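Local atomic coordinates of vaginolysin (Gardnerella vaginalis, PDB entry 5IMY), a protein that is probably a secreted, cholesterol-dependent cytolysin that binds cholesterol in host membranes and breaks the cells open by forming transmembrane beta-strand pores. Residues A[46-54]-A[63-71]; A[85-96]-A[104-113]. All blocks are in the same frame, centred on the assembly; numbering follows the deposited sequence.

Interaction 1: A[46-54]-A[63-71]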
loop_
_atom_site.group_PDB
_atom_site.type_symbol
_atom_site.label_atom_id
_atom_site.label_comp_id
_atom_site.label_asym_id
_atom_site.label_seq_id
_atom_site.Cartn_x
_atom_site.Cartn_y
_atom_site.Cartn_z
ATOM N N THR A 46 -20.470 16.999 -1.847
ATOM C CA THR A 46 -19.055 17.119 -1.532
ATOM C C THR A 46 -18.741 16.328 -0.268
ATOM O O THR A 46 -19.591 16.170 0.613
ATOM C CB THR A 46 -18.644 18.583 -1.342
ATOM O OG1 THR A 46 -17.217 18.669 -1.236
ATOM C CG2 THR A 46 -19.279 19.173 -0.083
ATOM N N ILE A 47 -17.508 15.828 -0.192
ATOM C CA ILE A 47 -17.071 15.002 0.927
ATOM C C ILE A 47 -15.607 15.305 1.204
ATOM O O ILE A 47 -14.841 15.639 0.297
ATOM C CB ILE A 47 -17.280 13.496 0.639
ATOM C CG1 ILE A 47 -18.769 13.162 0.510
ATOM C CG2 ILE A 47 -16.666 12.645 1.739
ATOM C CD1 ILE A 47 -19.035 11.829 -0.146
ATOM N N GLU A 48 -15.219 15.182 2.471
ATOM C CA GLU A 48 -13.839 15.400 2.871
ATOM C C GLU A 48 -13.015 14.124 2.659
ATOM O O GLU A 48 -13.547 13.035 2.426
ATOM C CB GLU A 48 -13.793 15.876 4.327
ATOM C CG GLU A 48 -12.744 16.946 4.662
ATOM C CD GLU A 48 -12.542 17.978 3.564
ATOM O OE1 GLU A 48 -11.405 18.085 3.054
ATOM O OE2 GLU A 48 -13.516 18.673 3.207
ATOM N N ASN A 49 -11.691 14.268 2.762
ATOM C CA ASN A 49 -10.743 13.333 2.154
ATOM C C ASN A 49 -10.610 11.991 2.881
ATOM O O ASN A 49 -9.759 11.193 2.473
ATOM C CB ASN A 49 -9.370 14.002 2.068
ATOM C CG ASN A 49 -8.396 13.227 1.205
ATOM O OD1 ASN A 49 -8.798 12.512 0.285
ATOM N ND2 ASN A 49 -7.109 13.359 1.501
ATOM N N LYS A 50 -11.402 11.728 3.923
ATOM C CA LYS A 50 -11.428 10.467 4.673
ATOM C C LYS A 50 -10.655 9.285 4.085
ATOM O O LYS A 50 -10.705 9.030 2.876
ATOM C CB LYS A 50 -12.883 10.027 4.844
ATOM C CG LYS A 50 -13.408 10.102 6.269
ATOM C CD LYS A 50 -14.863 9.660 6.338
ATOM C CE LYS A 50 -15.800 10.659 5.665
ATOM N NZ LYS A 50 -17.047 10.008 5.181
ATOM N N PHE A 51 -9.980 8.529 4.953
ATOM C CA PHE A 51 -9.349 7.260 4.592
ATOM C C PHE A 51 -9.470 6.319 5.783
ATOM O O PHE A 51 -9.023 6.656 6.883
ATOM C CB PHE A 51 -7.876 7.452 4.209
ATOM C CG PHE A 51 -7.197 6.191 3.734
ATOM C CD1 PHE A 51 -6.945 5.991 2.386
ATOM C CD2 PHE A 51 -6.810 5.209 4.631
ATOM C CE1 PHE A 51 -6.324 4.837 1.945
ATOM C CE2 PHE A 51 -6.188 4.052 4.194
ATOM C CZ PHE A 51 -5.945 3.868 2.850
ATOM N N SER A 52 -10.062 5.145 5.566
ATOM C CA SER A 52 -10.301 4.194 6.642
ATOM C C SER A 52 -9.951 2.785 6.186
ATOM O O SER A 52 -9.934 2.478 4.992
ATOM C CB SER A 52 -11.761 4.231 7.114
ATOM O OG SER A 52 -12.073 5.472 7.719
ATOM N N SER A 53 -9.673 1.927 7.167
ATOM C CA SER A 53 -9.451 0.509 6.926
ATOM C C SER A 53 -9.928 -0.278 8.136
ATOM O O SER A 53 -9.897 0.213 9.266
ATOM C CB SER A 53 -7.976 0.192 6.650
ATOM O OG SER A 53 -7.607 0.579 5.339
ATOM N N ASP A 54 -10.375 -1.505 7.882
ATOM C CA ASP A 54 -10.765 -2.424 8.939
ATOM C C ASP A 54 -10.610 -3.841 8.408
ATOM O O ASP A 54 -10.358 -4.054 7.219
ATOM C CB ASP A 54 -12.197 -2.160 9.419
ATOM C CG ASP A 54 -12.309 -2.113 10.933
ATOM O OD1 ASP A 54 -11.413 -2.648 11.621
ATOM O OD2 ASP A 54 -13.298 -1.541 11.437
ATOM N N VAL A 63 -9.776 -10.797 5.677
ATOM C CA VAL A 63 -10.402 -9.829 4.781
ATOM C C VAL A 63 -10.078 -8.422 5.263
ATOM O O VAL A 63 -10.260 -8.103 6.444
ATOM C CB VAL A 63 -11.924 -10.044 4.716
ATOM C CG1 VAL A 63 -12.563 -9.095 3.704
ATOM C CG2 VAL A 63 -12.246 -11.494 4.375
ATOM N N VAL A 64 -9.604 -7.579 4.347
ATOM C CA VAL A 64 -9.400 -6.155 4.594
ATOM C C VAL A 64 -10.370 -5.379 3.717
ATOM O O VAL A 64 -10.501 -5.669 2.521
ATOM C CB VAL A 64 -7.948 -5.728 4.309
ATOM C CG1 VAL A 64 -7.824 -4.199 4.276
ATOM C CG2 VAL A 64 -7.006 -6.308 5.350
ATOM N N VAL A 65 -11.045 -4.399 4.308
ATOM C CA VAL A 65 -11.853 -3.434 3.571
ATOM C C VAL A 65 -11.240 -2.061 3.800
ATOM O O VAL A 65 -10.905 -1.710 4.937
ATOM C CB VAL A 65 -13.329 -3.461 4.008
ATOM C CG1 VAL A 65 -13.911 -4.856 3.831
ATOM C CG2 VAL A 65 -13.486 -2.998 5.455
ATOM N N GLU A 66 -11.074 -1.297 2.723
ATOM C CA GLU A 66 -10.467 0.024 2.808
ATOM C C GLU A 66 -11.363 1.032 2.107
ATOM O O GLU A 66 -11.738 0.837 0.946
ATOM C CB GLU A 66 -9.052 0.025 2.207
ATOM C CG GLU A 66 -8.877 0.788 0.901
ATOM C CD GLU A 66 -7.422 0.895 0.497
ATOM O OE1 GLU A 66 -6.605 0.095 1.002
ATOM O OE2 GLU A 66 -7.091 1.793 -0.311
ATOM N N HIS A 67 -11.700 2.099 2.821
ATOM C CA HIS A 67 -12.551 3.162 2.317
ATOM C C HIS A 67 -11.705 4.406 2.096
ATOM O O HIS A 67 -10.845 4.734 2.918
ATOM C CB HIS A 67 -13.682 3.468 3.306
ATOM C CG HIS A 67 -14.292 2.249 3.925
ATOM N ND1 HIS A 67 -15.616 1.912 3.753
ATOM C CD2 HIS A 67 -13.763 1.289 4.721
ATOM C CE1 HIS A 67 -15.877 0.797 4.412
ATOM N NE2 HIS A 67 -14.769 0.398 5.006
ATOM N N GLN A 68 -11.938 5.090 0.981
ATOM C CA GLN A 68 -11.220 6.320 0.689
ATOM C C GLN A 68 -12.090 7.195 -0.197
ATOM O O GLN A 68 -12.830 6.692 -1.046
ATOM C CB GLN A 68 -9.871 6.035 0.016
ATOM C CG GLN A 68 -9.939 5.890 -1.494
ATOM C CD GLN A 68 -8.851 4.988 -2.037
ATOM O OE1 GLN A 68 -7.660 5.272 -1.901
ATOM N NE2 GLN A 68 -9.260 3.882 -2.650
ATOM N N LYS A 69 -11.998 8.504 0.012
ATOM C CA LYS A 69 -12.841 9.454 -0.697
ATOM C C LYS A 69 -12.306 9.660 -2.109
ATOM O O LYS A 69 -11.143 10.037 -2.290
ATOM C CB LYS A 69 -12.897 10.776 0.066
ATOM C CG LYS A 69 -13.645 11.889 -0.653
ATOM C CD LYS A 69 -12.721 12.739 -1.513
ATOM C CE LYS A 69 -13.317 14.113 -1.759
ATOM N NZ LYS A 69 -13.153 14.553 -3.168
ATOM N N LYS A 70 -13.153 9.414 -3.100
ATOM C CA LYS A 70 -12.822 9.629 -4.501
ATOM C C LYS A 70 -13.801 10.622 -5.117
ATOM O O LYS A 70 -14.717 11.123 -4.462
ATOM C CB LYS A 70 -12.844 8.313 -5.282
ATOM C CG LYS A 70 -11.731 7.358 -4.929
ATOM C CD LYS A 70 -11.464 6.418 -6.083
ATOM C CE LYS A 70 -10.475 5.343 -5.701
ATOM N NZ LYS A 70 -11.124 4.025 -5.769
ATOM N N ASN A 71 -13.591 10.897 -6.399
ATOM C CA ASN A 71 -14.474 11.749 -7.177
ATOM C C ASN A 71 -14.632 11.144 -8.561
ATOM O O ASN A 71 -13.667 10.634 -9.135
ATOM C CB ASN A 71 -13.923 13.177 -7.286
ATOM C CG ASN A 71 -14.565 13.964 -8.410
ATOM O OD1 ASN A 71 -15.585 14.624 -8.219
ATOM N ND2 ASN A 71 -13.968 13.896 -9.595
#

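Interaction 2: A[85-96]-A[104-113]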
loop_
_atom_site.group_PDB
_atom_site.type_symbol
_atom_site.label_atom_id
_atom_site.label_comp_id
_atom_site.label_asym_id
_atom_site.label_seq_id
_atom_site.Cartn_x
_atom_site.Cartn_y
_atom_site.Cartn_z
ATOM N N ASN A 85 -39.203 10.583 -20.647
ATOM C CA ASN A 85 -38.858 11.651 -21.573
ATOM C C ASN A 85 -39.133 11.311 -23.032
ATOM O O ASN A 85 -38.964 12.184 -23.891
ATOM C CB ASN A 85 -37.374 12.037 -21.414
ATOM C CG ASN A 85 -36.420 10.926 -21.829
ATOM O OD1 ASN A 85 -36.711 10.131 -22.722
ATOM N ND2 ASN A 85 -35.268 10.871 -21.173
ATOM N N ASP A 86 -39.558 10.082 -23.335
ATOM C CA ASP A 86 -39.839 9.716 -24.719
ATOM C C ASP A 86 -40.834 10.674 -25.360
ATOM O O ASP A 86 -40.817 10.860 -26.581
ATOM C CB ASP A 86 -40.372 8.280 -24.781
ATOM C CG ASP A 86 -40.436 7.742 -26.197
ATOM O OD1 ASP A 86 -39.552 8.083 -27.008
ATOM O OD2 ASP A 86 -41.373 6.971 -26.501
ATOM N N ASP A 87 -41.703 11.293 -24.555
ATOM C CA ASP A 87 -42.683 12.234 -25.090
ATOM C C ASP A 87 -42.018 13.410 -25.792
ATOM O O ASP A 87 -42.551 13.922 -26.783
ATOM C CB ASP A 87 -43.584 12.749 -23.967
ATOM C CG ASP A 87 -44.738 11.815 -23.665
ATOM O OD1 ASP A 87 -45.317 11.252 -24.618
ATOM O OD2 ASP A 87 -45.068 11.646 -22.472
ATOM N N ARG A 88 -40.862 13.853 -25.300
ATOM C CA ARG A 88 -40.232 15.077 -25.776
ATOM C C ARG A 88 -38.912 14.829 -26.490
ATOM O O ARG A 88 -38.178 15.784 -26.761
ATOM C CB ARG A 88 -40.007 16.035 -24.605
ATOM C CG ARG A 88 -41.260 16.296 -23.787
ATOM C CD ARG A 88 -41.116 15.873 -22.334
ATOM N NE ARG A 88 -41.465 16.972 -21.441
ATOM C CZ ARG A 88 -41.922 16.825 -20.202
ATOM N NH1 ARG A 88 -42.110 15.615 -19.689
ATOM N NH2 ARG A 88 -42.204 17.899 -19.477
ATOM N N VAL A 89 -38.589 13.578 -26.799
ATOM C CA VAL A 89 -37.340 13.233 -27.464
ATOM C C VAL A 89 -37.688 12.727 -28.853
ATOM O O VAL A 89 -38.242 11.632 -29.010
ATOM C CB VAL A 89 -36.538 12.190 -26.674
ATOM C CG1 VAL A 89 -35.299 11.763 -27.454
ATOM C CG2 VAL A 89 -36.143 12.756 -25.323
ATOM N N TYR A 90 -37.367 13.526 -29.865
ATOM C CA TYR A 90 -37.509 13.102 -31.246
ATOM C C TYR A 90 -36.510 13.876 -32.085
ATOM O O TYR A 90 -36.126 14.991 -31.712
ATOM C CB TYR A 90 -38.934 13.324 -31.775
ATOM C CG TYR A 90 -39.514 14.701 -31.518
ATOM C CD1 TYR A 90 -39.400 15.715 -32.458
ATOM C CD2 TYR A 90 -40.195 14.976 -30.338
ATOM C CE1 TYR A 90 -39.938 16.970 -32.227
ATOM C CE2 TYR A 90 -40.735 16.222 -30.097
ATOM C CZ TYR A 90 -40.605 17.215 -31.041
ATOM O OH TYR A 90 -41.146 18.456 -30.799
ATOM N N PRO A 91 -36.050 13.309 -33.202
ATOM C CA PRO A 91 -35.192 14.080 -34.111
ATOM C C PRO A 91 -35.830 15.407 -34.487
ATOM O O PRO A 91 -36.953 15.431 -34.997
ATOM C CB PRO A 91 -35.046 13.154 -35.326
ATOM C CG PRO A 91 -35.292 11.782 -34.793
ATOM C CD PRO A 91 -36.279 11.934 -33.679
ATOM N N GLY A 92 -35.138 16.514 -34.223
ATOM C CA GLY A 92 -35.637 17.830 -34.563
ATOM C C GLY A 92 -36.288 18.598 -33.429
ATOM O O GLY A 92 -36.728 19.733 -33.650
ATOM N N ALA A 93 -36.369 18.024 -32.232
ATOM C CA ALA A 93 -36.971 18.727 -31.109
ATOM C C ALA A 93 -36.031 19.803 -30.580
ATOM O O ALA A 93 -34.807 19.678 -30.651
ATOM C CB ALA A 93 -37.317 17.747 -29.987
ATOM N N LEU A 94 -36.621 20.870 -30.047
ATOM C CA LEU A 94 -35.880 21.991 -29.482
ATOM C C LEU A 94 -36.030 21.996 -27.968
ATOM O O LEU A 94 -37.147 21.890 -27.450
ATOM C CB LEU A 94 -36.377 23.323 -30.051
ATOM C CG LEU A 94 -36.091 23.618 -31.524
ATOM C CD1 LEU A 94 -36.829 24.875 -31.947
ATOM C CD2 LEU A 94 -34.599 23.768 -31.765
ATOM N N PHE A 95 -34.907 22.126 -27.263
ATOM C CA PHE A 95 -34.897 22.262 -25.814
ATOM C C PHE A 95 -34.094 23.496 -25.431
ATOM O O PHE A 95 -33.409 24.106 -26.255
ATOM C CB PHE A 95 -34.277 21.045 -25.116
ATOM C CG PHE A 95 -34.770 19.722 -25.620
ATOM C CD1 PHE A 95 -36.118 19.493 -25.823
ATOM C CD2 PHE A 95 -33.872 18.702 -25.878
ATOM C CE1 PHE A 95 -36.560 18.266 -26.283
ATOM C CE2 PHE A 95 -34.306 17.479 -26.337
ATOM C CZ PHE A 95 -35.651 17.259 -26.541
ATOM N N ARG A 96 -34.185 23.852 -24.156
ATOM C CA ARG A 96 -33.232 24.760 -23.537
ATOM C C ARG A 96 -32.153 23.949 -22.837
ATOM O O ARG A 96 -32.440 22.937 -22.191
ATOM C CB ARG A 96 -33.926 25.677 -22.530
ATOM C CG ARG A 96 -34.863 26.684 -23.158
ATOM C CD ARG A 96 -35.796 27.295 -22.130
ATOM N NE ARG A 96 -36.959 27.898 -22.775
ATOM C CZ ARG A 96 -38.156 27.327 -22.876
ATOM N NH1 ARG A 96 -38.385 26.125 -22.360
ATOM N NH2 ARG A 96 -39.140 27.969 -23.493
ATOM N N ASN A 104 -32.380 14.986 -17.609
ATOM C CA ASN A 104 -32.895 14.048 -18.603
ATOM C C ASN A 104 -34.416 14.111 -18.714
ATOM O O ASN A 104 -35.060 13.128 -19.087
ATOM C CB ASN A 104 -32.446 12.614 -18.302
ATOM C CG ASN A 104 -32.183 11.809 -19.562
ATOM O OD1 ASN A 104 -31.905 12.367 -20.623
ATOM N ND2 ASN A 104 -32.265 10.489 -19.449
ATOM N N MET A 105 -34.998 15.265 -18.396
ATOM C CA MET A 105 -36.429 15.514 -18.575
ATOM C C MET A 105 -36.615 16.814 -19.345
ATOM O O MET A 105 -37.255 17.755 -18.866
ATOM C CB MET A 105 -37.143 15.569 -17.225
ATOM C CG MET A 105 -37.351 14.212 -16.577
ATOM S SD MET A 105 -38.325 13.088 -17.599
ATOM C CE MET A 105 -39.826 14.038 -17.841
ATOM N N PRO A 106 -36.073 16.896 -20.557
ATOM C CA PRO A 106 -36.095 18.167 -21.283
ATOM C C PRO A 106 -37.515 18.609 -21.599
ATOM O O PRO A 106 -38.408 17.794 -21.840
ATOM C CB PRO A 106 -35.305 17.860 -22.560
ATOM C CG PRO A 106 -35.471 16.392 -22.759
ATOM C CD PRO A 106 -35.540 15.796 -21.381
ATOM N N SER A 107 -37.715 19.923 -21.584
ATOM C CA SER A 107 -38.979 20.533 -21.965
ATOM C C SER A 107 -38.822 21.201 -23.322
ATOM O O SER A 107 -37.790 21.817 -23.607
ATOM C CB SER A 107 -39.436 21.559 -20.924
ATOM O OG SER A 107 -38.486 22.600 -20.783
ATOM N N LEU A 108 -39.848 21.072 -24.156
ATOM C CA LEU A 108 -39.789 21.614 -25.503
ATOM C C LEU A 108 -39.852 23.138 -25.476
ATOM O O LEU A 108 -40.334 23.755 -24.522
ATOM C CB LEU A 108 -40.937 21.067 -26.350
ATOM C CG LEU A 108 -40.993 19.547 -26.493
ATOM C CD1 LEU A 108 -42.343 19.110 -27.035
ATOM C CD2 LEU A 108 -39.872 19.060 -27.394
ATOM N N ILE A 109 -39.338 23.741 -26.541
ATOM C CA ILE A 109 -39.527 25.160 -26.813
ATOM C C ILE A 109 -40.673 25.262 -27.805
ATOM O O ILE A 109 -40.544 24.844 -28.962
ATOM C CB ILE A 109 -38.255 25.817 -27.365
ATOM C CG1 ILE A 109 -37.104 25.680 -26.367
ATOM C CG2 ILE A 109 -38.509 27.292 -27.671
ATOM C CD1 ILE A 109 -35.752 26.026 -26.951
ATOM N N SER A 110 -41.804 25.796 -27.357
ATOM C CA SER A 110 -42.946 25.988 -28.239
ATOM C C SER A 110 -42.668 27.176 -29.149
ATOM O O SER A 110 -42.375 28.278 -28.672
ATOM C CB SER A 110 -44.220 26.211 -27.431
ATOM O OG SER A 110 -44.039 25.829 -26.080
ATOM N N ALA A 111 -42.747 26.950 -30.455
ATOM C CA ALA A 111 -42.516 28.009 -31.427
ATOM C C ALA A 111 -43.005 27.524 -32.778
ATOM O O ALA A 111 -43.117 26.317 -33.020
ATOM C CB ALA A 111 -41.038 28.402 -31.501
ATOM N N ASN A 112 -43.307 28.476 -33.650
ATOM C CA ASN A 112 -43.700 28.129 -35.003
ATOM C C ASN A 112 -42.494 27.571 -35.743
ATOM O O ASN A 112 -41.514 28.286 -35.966
ATOM C CB ASN A 112 -44.263 29.348 -35.727
ATOM C CG ASN A 112 -45.429 29.975 -34.992
ATOM O OD1 ASN A 112 -46.150 29.297 -34.260
ATOM N ND2 ASN A 112 -45.623 31.274 -35.186
ATOM N N ARG A 113 -42.564 26.301 -36.119
ATOM C CA ARG A 113 -41.443 25.588 -36.705
ATOM C C ARG A 113 -41.538 25.552 -38.227
ATOM O O ARG A 113 -42.601 25.764 -38.818
ATOM C CB ARG A 113 -41.373 24.157 -36.161
ATOM C CG ARG A 113 -41.050 24.073 -34.680
ATOM C CD ARG A 113 -39.614 24.485 -34.398
ATOM N NE ARG A 113 -38.660 23.616 -35.081
ATOM C CZ ARG A 113 -38.280 22.423 -34.637
ATOM N NH1 ARG A 113 -38.770 21.941 -33.502
ATOM N NH2 ARG A 113 -37.407 21.705 -35.331
HETATM O O HOH W 1 -41.730 27.309 -24.366
#

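Interaction 1: A[46-54]-A[63-71]
Ser-52 and His-67, together with Asp-54 and Val-65, are the hydrogen-bonded pairs that join strand 51-54 to strand 63-71, part of an antiparallel beta hairpin. The axes of the short segments 51-54 and 63-71 approach to 4.5 Å, and their directions are 171° apart. Ser-52 N reaches His-67 O at 2.8 Å in an almost straight bond (172° at the hydrogen). The return bond, His-67 N to Ser-52 O, is equally short but more bent, and its donor stands above the carbonyl plane. Asp-54 N lies nearly along the C=O axis of Val-65, 3.0 Å from its O. A longer bond of 3.2 Å, Lys-69 N to Lys-50 O, ends the ladder just outside the strand pairing. At the non-hydrogen-bonded pairs, CA-H...O contacts fill in, such as Glu-66 CA to Ser-52 O.

Side-chain contacts differ between the faces. Beside Gln-68, Phe-51 swings CG anti to its backbone N (chi1 -176°), which brings CD1 to 3.8 Å from Gln-68 CB. His-67 O sits over one ring face, toward the rim, while Glu-66 OE2 approaches CE1 obliquely. Further along this face, Ser-53 OG touches Glu-66 CB at 3.5 Å. On the other face, His-67 presents its ring edge to Ser-52 O.

Beyond the ladder, the Lys-69 side chain runs along the loop before the strand: CG meets Ile-47 CG2 at 3.9 Å and Glu-48 O at 3.3 Å. Its ammonium makes a weak, long ion pair with Asp-368.

Strand 62-76 lies between strand 51-57 and strand 363-389, which it meets antiparallel, in the long sheet corresponding to domain 2 of the cytolysin family. A second subunit packs along strand 51-57 and the loop before it: Ser-55 OG of that subunit bonds Phe-51 N, and its Tyr-377 OH bonds Asn-49 ND2.

Interaction 2: A[85-96]-A[104-113]
A type II beta turn, Tyr-90 to Ala-93, leads into strand 94-96, and Arg-113 of the loop after helix 99-102 reaches back to the turn. Gly-92, at a positive-phi position of the turn, offers its O to Arg-113 NH2 at 2.7 Å, in the carbonyl plane; NH1 adds a weak bond to the same oxygen. Leu-94 CD1 lies over one face of that guanidinium, while NE bonds Phe-232 O, so edge and face together fix its tilt.

A single backbone hydrogen bond crosses the contact: Ile-109 N donates to Leu-94 O at 3.0 Å from above the carbonyl plane.

At the other end, Asn-104 is the positive-phi residue of the Schellman motif that ends helix 99-102. Its O accepts Asn-85 ND2 at 3.1 Å in a nearly straight bond (167°), lying in the plane of the donor amide, whose OD1 is taken by Thr-82 N. The amide of Asn-104 bonds Tyr-350 OH through OD1 and Ser-80 O through ND2.

Between these ends lies a mainly apolar patch round Phe-95. Nearby, Ile-109 CG1 covers one face of the Arg-96 guanidinium, whose NH2 donates to a water that also bonds Ser-110 OG. Leu-108 CD2 comes to the edge of the Phe-95 ring, 3.6 Å from CE1. Over the centre of one face of the same ring, Pro-106 CB makes a CH-pi contact, 3.6 Å from the centroid and 9° off the ring normal.

The two contacts follow one another along the chain, with centres about 42 Å apart and nearest atoms about 19 Å apart, so neither touches the other. Interaction 1 is partly buried and lies along a hairpin that a second subunit covers; interaction 2 is buried, and no other chain of the assembly reaches it. They belong to different sheets: strands 51-57 and 62-76 to the one containing strand 363-389, and 94-96 to the one containing strand 253-261. Chemistry follows place. The hairpin relies on a repeating backbone ladder, whereas the two segments of interaction 2 share one backbone hydrogen bond and depend on side-chain-to-carbonyl bonds and apolar contacts.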